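Local coordinates for protein GDP-L-fucose synthase (Campylobacter jejuni, PDB 7ANC) that binds NADP and acts as a sugar-nucleotide C4 reductase, probably reducing a GDP-linked 4-keto sugar in the manner of GDP-L-fucose synthases, at residues K101-F106 / T157-L162. Residues are numbered along the deposited sequence; the frame is centred on the assembly and turned at random.
Sequences KKLVFF and TNFITL. With NAP (NADP nicotinamide-adenine-dinucleotide phosphate), chain C.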
# COMPACT_ATOMS: atom_id res chain seq x y z
N LYS A 101 17.66 16.87 -2.67
CA LYS A 101 17.51 17.68 -1.48
C LYS A 101 16.11 17.54 -0.83
O LYS A 101 15.95 17.38 0.40
CB LYS A 101 17.80 19.15 -1.78
CG LYS A 101 19.28 19.36 -2.15
CD LYS A 101 19.61 20.82 -2.50
CE LYS A 101 21.11 21.02 -2.62
NZ LYS A 101 21.50 20.62 -3.99
N LYS A 102 15.07 17.64 -1.67
CA LYS A 102 13.69 17.63 -1.19
C LYS A 102 12.74 17.10 -2.28
O LYS A 102 12.99 17.28 -3.49
CB LYS A 102 13.33 19.07 -0.77
CG LYS A 102 12.20 19.18 0.20
CD LYS A 102 12.20 20.58 0.81
CE LYS A 102 11.00 20.74 1.68
NZ LYS A 102 10.97 22.12 2.25
N LEU A 103 11.67 16.42 -1.84
CA LEU A 103 10.70 15.78 -2.72
C LEU A 103 9.30 16.06 -2.17
O LEU A 103 9.10 16.04 -0.94
CB LEU A 103 10.98 14.27 -2.82
CG LEU A 103 10.08 13.35 -3.66
CD1 LEU A 103 10.85 12.16 -4.22
CD2 LEU A 103 8.84 12.88 -2.89
N VAL A 104 8.34 16.27 -3.09
CA VAL A 104 6.92 16.40 -2.75
C VAL A 104 6.16 15.29 -3.50
O VAL A 104 6.30 15.14 -4.72
CB VAL A 104 6.36 17.79 -3.09
CG1 VAL A 104 4.84 17.82 -2.98
CG2 VAL A 104 6.96 18.84 -2.16
N PHE A 105 5.35 14.53 -2.74
CA PHE A 105 4.52 13.41 -3.24
C PHE A 105 3.05 13.77 -2.97
O PHE A 105 2.75 14.38 -1.95
CB PHE A 105 4.90 12.12 -2.51
CG PHE A 105 3.96 10.95 -2.74
CD1 PHE A 105 3.75 10.45 -4.02
CD2 PHE A 105 3.25 10.37 -1.68
CE1 PHE A 105 2.85 9.39 -4.26
CE2 PHE A 105 2.38 9.33 -1.89
CZ PHE A 105 2.19 8.83 -3.20
N PHE A 106 2.15 13.38 -3.88
CA PHE A 106 0.70 13.65 -3.75
C PHE A 106 -0.10 12.41 -3.38
O PHE A 106 -0.11 11.41 -4.13
CB PHE A 106 0.15 14.32 -5.04
CG PHE A 106 0.78 15.65 -5.34
CD1 PHE A 106 0.36 16.80 -4.68
CD2 PHE A 106 1.86 15.76 -6.19
CE1 PHE A 106 0.94 18.02 -4.92
CE2 PHE A 106 2.47 16.98 -6.40
CZ PHE A 106 1.99 18.11 -5.79
N THR A 157 16.02 12.17 5.26
CA THR A 157 15.58 12.79 4.01
C THR A 157 14.51 13.86 4.31
O THR A 157 14.06 14.01 5.45
CB THR A 157 15.04 11.73 3.02
OG1 THR A 157 14.04 10.95 3.69
CG2 THR A 157 16.12 10.81 2.58
N ASN A 158 14.07 14.57 3.25
CA ASN A 158 13.06 15.64 3.38
C ASN A 158 12.01 15.40 2.27
O ASN A 158 11.98 16.13 1.26
CB ASN A 158 13.76 17.00 3.29
CG ASN A 158 13.00 18.12 3.97
OD1 ASN A 158 11.96 17.92 4.62
ND2 ASN A 158 13.57 19.37 3.88
N PHE A 159 11.20 14.35 2.46
CA PHE A 159 10.20 13.88 1.48
C PHE A 159 8.81 14.08 2.07
O PHE A 159 8.44 13.38 3.02
CB PHE A 159 10.44 12.37 1.20
CG PHE A 159 11.78 11.99 0.57
CD1 PHE A 159 12.64 12.91 -0.01
CD2 PHE A 159 12.14 10.65 0.48
CE1 PHE A 159 13.85 12.51 -0.59
CE2 PHE A 159 13.33 10.25 -0.11
CZ PHE A 159 14.18 11.16 -0.67
N ILE A 160 8.02 15.02 1.52
CA ILE A 160 6.76 15.48 2.13
C ILE A 160 5.55 15.05 1.31
O ILE A 160 5.57 15.27 0.10
CB ILE A 160 6.73 17.03 2.26
CG1 ILE A 160 8.06 17.57 2.84
CG2 ILE A 160 5.50 17.46 3.05
CD1 ILE A 160 8.38 17.04 4.22
N THR A 161 4.54 14.45 1.96
CA THR A 161 3.30 14.04 1.34
C THR A 161 2.16 15.07 1.58
O THR A 161 1.85 15.42 2.76
CB THR A 161 2.88 12.65 1.91
OG1 THR A 161 3.86 11.66 1.59
CG2 THR A 161 1.57 12.19 1.32
N LEU A 162 1.53 15.51 0.48
CA LEU A 162 0.38 16.42 0.48
C LEU A 162 -0.82 15.67 -0.07
O LEU A 162 -0.71 15.04 -1.13
CB LEU A 162 0.64 17.66 -0.41
CG LEU A 162 1.88 18.50 -0.10
CD1 LEU A 162 1.99 19.66 -1.09
CD2 LEU A 162 1.84 18.97 1.35
PA NAP C . -3.17 12.60 -14.49
O1A NAP C . -3.86 11.27 -14.59
O2A NAP C . -3.82 13.83 -15.09
O5B NAP C . -1.67 12.44 -15.02
C5B NAP C . -0.84 11.29 -14.72
C4B NAP C . 0.44 11.41 -15.51
O4B NAP C . 1.36 10.36 -15.08
C3B NAP C . 0.29 11.25 -17.04
O3B NAP C . 1.02 12.25 -17.76
C2B NAP C . 0.92 9.89 -17.32
O2B NAP C . 1.62 9.90 -18.57
C1B NAP C . 1.96 9.78 -16.21
N9A NAP C . 2.39 8.40 -15.96
C8A NAP C . 1.61 7.35 -15.52
N7A NAP C . 2.25 6.20 -15.49
C5A NAP C . 3.52 6.48 -15.99
C6A NAP C . 4.66 5.67 -16.23
N6A NAP C . 4.68 4.34 -16.05
N1A NAP C . 5.75 6.28 -16.77
C2A NAP C . 5.71 7.61 -16.98
N3A NAP C . 4.71 8.47 -16.78
C4A NAP C . 3.61 7.84 -16.28
O3 NAP C . -2.89 12.91 -12.93
PN NAP C . -3.32 14.16 -12.03
O1N NAP C . -2.52 15.34 -12.37
O2N NAP C . -4.81 14.26 -12.01
O5D NAP C . -2.84 13.65 -10.56
C5D NAP C . -1.54 14.08 -10.07
C4D NAP C . -1.35 13.54 -8.68
O4D NAP C . -2.46 14.05 -7.88
C3D NAP C . -1.42 12.00 -8.57
O3D NAP C . -0.53 11.50 -7.58
C2D NAP C . -2.90 11.78 -8.19
O2D NAP C . -3.20 10.54 -7.53
C1D NAP C . -3.11 12.97 -7.26
N1N NAP C . -4.55 13.31 -7.08
C2N NAP C . -5.28 13.85 -8.11
C3N NAP C . -6.64 13.88 -8.06
C7N NAP C . -7.43 14.25 -9.25
O7N NAP C . -6.94 14.28 -10.40
N7N NAP C . -8.69 14.55 -8.96
C4N NAP C . -7.33 13.58 -6.76
C5N NAP C . -6.47 13.02 -5.72
C6N NAP C . -5.15 13.02 -5.86
P2B NAP C . 0.71 9.85 -19.96
O1X NAP C . 0.18 11.27 -20.18
O2X NAP C . 1.74 9.41 -21.01
O3X NAP C . -0.42 8.83 -19.80
O HOH W 1 16.19 14.46 1.21
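Leu103 and Phe105 hydrogen-bond to Asn158, Ile160 and Leu162 across two neighbouring parallel strands. Leu103 and Phe105 both turn N and O to segment 157-162. Leu103 O accepts from Ile160 N at 2.9 Å, and Phe105 N donates to Ile160 O at 2.9 Å. Both bonds are nearly straight. Side-chain packing is tight at Leu103, whose CB lies 3.5 Å from Phe159 CD1. Thr157 CB lies over the centre of one face of the Phe159 ring. Thr161 OG1 meets the edge of the Phe105 ring, 3.6 Å from CD2. On the other side of the sheet, Val104 CG1 touches Leu162 CD1 at 3.9 Å. The start of the contact, at Lys101 and Asn158, is looser and more open to solvent. There a water bridges Lys101 O and Asn158 N. Lys102 beside them is buried. With CG anti to the backbone N (chi1 -158°), its extended chain runs past the Asn158 amide, with CD 3.6 Å from ND2, and its NZ reaches Asp259 and Ile258 O. Asn158 ND2 also bonds Asp259. At the far end Phe106 lines the NADP pocket. The pair belongs to the Rossmann-fold sheet, between strands 60-63 and 274-275. Helices 77-97 and 135-155 pack on the Phe105 face, and helix 244-257 on the Val104 face.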